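Local coordinates for protein diaminopimelate decarboxylase (Methanocaldococcus jannaschii, PDB 1TWI) that catalyses the pyridoxal 5'-phosphate-dependent decarboxylation of meso-diaminopimelate to L-lysine, the last step of lysine biosynthesis, as a homodimer, at residues 400-405 and 411-416. Sequence-based numbering, arbitrary orientation.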
loop_
_atom_site.group_PDB
_atom_site.type_symbol
_atom_site.label_atom_id
_atom_site.label_comp_id
_atom_site.label_asym_id
_atom_site.label_seq_id
_atom_site.Cartn_x
_atom_site.Cartn_y
_atom_site.Cartn_z
ATOM N N ARG A 400 11.339 3.963 3.644
ATOM C CA ARG A 400 10.475 3.650 4.788
ATOM C C ARG A 400 11.166 4.299 5.965
ATOM O O ARG A 400 12.405 4.371 6.038
ATOM C CB ARG A 400 10.253 2.145 4.930
ATOM C CG ARG A 400 9.185 1.702 3.870
ATOM C CD ARG A 400 9.097 0.210 3.740
ATOM N NE ARG A 400 10.318 -0.342 3.143
ATOM C CZ ARG A 400 10.526 -1.651 2.986
ATOM N NH1 ARG A 400 9.595 -2.522 3.375
ATOM N NH2 ARG A 400 11.665 -2.101 2.475
ATOM N N PRO A 401 10.373 4.787 6.922
ATOM C CA PRO A 401 10.923 5.478 8.084
ATOM C C PRO A 401 11.616 4.702 9.186
ATOM O O PRO A 401 11.496 3.478 9.309
ATOM C CB PRO A 401 9.698 6.179 8.617
ATOM C CG PRO A 401 8.632 5.067 8.416
ATOM C CD PRO A 401 8.927 4.488 7.106
ATOM N N ARG A 402 12.329 5.457 10.009
ATOM C CA ARG A 402 12.974 4.880 11.183
ATOM C C ARG A 402 11.881 4.575 12.190
ATOM O O ARG A 402 10.809 5.153 12.103
ATOM C CB ARG A 402 13.879 5.909 11.845
ATOM C CG ARG A 402 15.319 5.809 11.430
ATOM C CD ARG A 402 16.150 6.908 12.079
ATOM N NE ARG A 402 17.563 6.566 12.031
ATOM C CZ ARG A 402 18.506 7.288 12.628
ATOM N NH1 ARG A 402 18.171 8.424 13.299
ATOM N NH2 ARG A 402 19.767 6.838 12.621
ATOM N N MET A 403 12.183 3.682 13.140
ATOM C CA MET A 403 11.285 3.360 14.244
ATOM C C MET A 403 12.152 3.173 15.489
ATOM O O MET A 403 13.219 2.547 15.397
ATOM C CB MET A 403 10.550 2.024 14.071
ATOM C CG MET A 403 9.845 1.889 12.721
ATOM S SD MET A 403 8.374 0.758 12.866
ATOM C CE MET A 403 9.254 -0.862 13.353
ATOM N N VAL A 404 11.672 3.661 16.643
ATOM C CA VAL A 404 12.385 3.471 17.893
ATOM C C VAL A 404 11.418 2.789 18.867
ATOM O O VAL A 404 10.170 2.830 18.669
ATOM C CB VAL A 404 12.871 4.800 18.542
ATOM C CG1 VAL A 404 13.985 5.431 17.700
ATOM C CG2 VAL A 404 11.707 5.823 18.676
ATOM N N LEU A 405 12.001 2.140 19.879
ATOM C CA LEU A 405 11.274 1.465 20.943
ATOM C C LEU A 405 11.587 2.245 22.234
ATOM O O LEU A 405 12.774 2.469 22.551
ATOM C CB LEU A 405 11.749 0.011 21.122
ATOM C CG LEU A 405 10.991 -0.770 22.225
ATOM C CD1 LEU A 405 9.603 -1.248 21.785
ATOM C CD2 LEU A 405 11.837 -1.937 22.646
ATOM N N VAL A 411 15.780 4.457 25.008
ATOM C CA VAL A 411 15.041 4.517 23.749
ATOM C C VAL A 411 15.969 3.831 22.757
ATOM O O VAL A 411 17.167 4.196 22.675
ATOM C CB VAL A 411 14.809 5.987 23.272
ATOM C CG1 VAL A 411 14.003 5.995 21.905
ATOM C CG2 VAL A 411 14.023 6.753 24.332
ATOM N N PHE A 412 15.452 2.871 22.001
ATOM C CA PHE A 412 16.314 2.152 21.067
ATOM C C PHE A 412 15.854 2.195 19.619
ATOM O O PHE A 412 14.676 2.041 19.324
ATOM C CB PHE A 412 16.431 0.673 21.513
ATOM C CG PHE A 412 16.909 0.511 22.931
ATOM C CD1 PHE A 412 15.989 0.494 23.999
ATOM C CD2 PHE A 412 18.256 0.376 23.195
ATOM C CE1 PHE A 412 16.409 0.330 25.333
ATOM C CE2 PHE A 412 18.720 0.208 24.534
ATOM C CZ PHE A 412 17.775 0.185 25.615
ATOM N N LEU A 413 16.804 2.373 18.700
ATOM C CA LEU A 413 16.443 2.367 17.283
ATOM C C LEU A 413 16.109 0.904 16.946
ATOM O O LEU A 413 16.929 0.001 17.128
ATOM C CB LEU A 413 17.625 2.906 16.412
ATOM C CG LEU A 413 17.341 3.064 14.893
ATOM C CD1 LEU A 413 16.187 4.093 14.684
ATOM C CD2 LEU A 413 18.612 3.548 14.149
ATOM N N ILE A 414 14.896 0.631 16.479
ATOM C CA ILE A 414 14.589 -0.755 16.105
ATOM C C ILE A 414 14.345 -0.941 14.612
ATOM O O ILE A 414 14.152 -2.076 14.149
ATOM C CB ILE A 414 13.382 -1.351 16.882
ATOM C CG1 ILE A 414 12.124 -0.469 16.703
ATOM C CG2 ILE A 414 13.770 -1.415 18.406
ATOM C CD1 ILE A 414 10.836 -1.213 17.176
ATOM N N ARG A 415 14.324 0.158 13.855
ATOM C CA ARG A 415 14.251 0.016 12.399
ATOM C C ARG A 415 15.028 1.179 11.840
ATOM O O ARG A 415 14.791 2.319 12.212
ATOM C CB ARG A 415 12.789 0.029 11.879
ATOM C CG ARG A 415 12.742 -0.246 10.351
ATOM C CD ARG A 415 11.396 0.089 9.679
ATOM N NE ARG A 415 11.620 0.104 8.239
ATOM C CZ ARG A 415 11.434 -0.939 7.447
ATOM N NH1 ARG A 415 10.985 -2.090 7.951
ATOM N NH2 ARG A 415 11.732 -0.847 6.158
ATOM N N GLU A 416 15.983 0.927 10.947
ATOM C CA GLU A 416 16.741 2.043 10.374
ATOM C C GLU A 416 15.979 2.549 9.172
ATOM O O GLU A 416 15.194 1.810 8.539
ATOM C CB GLU A 416 18.142 1.562 9.963
ATOM C CG GLU A 416 19.110 2.631 9.526
ATOM C CD GLU A 416 19.220 3.823 10.465
ATOM O OE1 GLU A 416 18.353 4.687 10.341
ATOM O OE2 GLU A 416 20.160 3.896 11.298
HETATM O O HOH W 1 13.337 1.723 6.544
#
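Arg402 lies alongside Glu416 and grips it side-on with two nitrogens, one to each carboxylate oxygen: NE reaches OE1 at 2.6 Å and NH2 reaches OE2 at 3.2 Å. Both bonds are nearly straight, and the guanidinium and carboxylate planes differ by 25°; Arg402 NH1 is hydrogen-bonded to Phe28 O. Met403 O accepts from Ile414 N (2.8 Å) and Arg415 N (3.1 Å), both on the same face of its carbonyl plane. Ile414 is the extra residue, since Met403 pairs with Arg415 but Val404 with Leu413, and its CG1, between the backbone N and carbonyl carbon (chi1 56°), comes within 3.5 Å of Met403 O. Past the bulge, Leu405 and Phe412 exchange two backbone hydrogen bonds. On the Val404 face, its CB meets Val411 CG1 at 3.7 Å, beside helix 21-28; on the Leu405 face, its CB touches Ile414 CG2, near helix 74-82. Arg415 CB packs on Met403 CG, and the extended chain carries Arg415 NH2 over one face of the Arg400 guanidinium, 3.4 Å from Arg400 NE: two donors, like charges without a hydrogen bond; Arg400 is paired with Glu418. A water links Arg415 NE with the carbonyls of Arg400 and Glu416. Phe412 and Ile414 pack on Pro430 of the second subunit. The doubly bonded Met403 carbonyl and one-residue register shift define a classic beta bulge in an antiparallel hairpin, which joins the mixed sheet through strand 32-36.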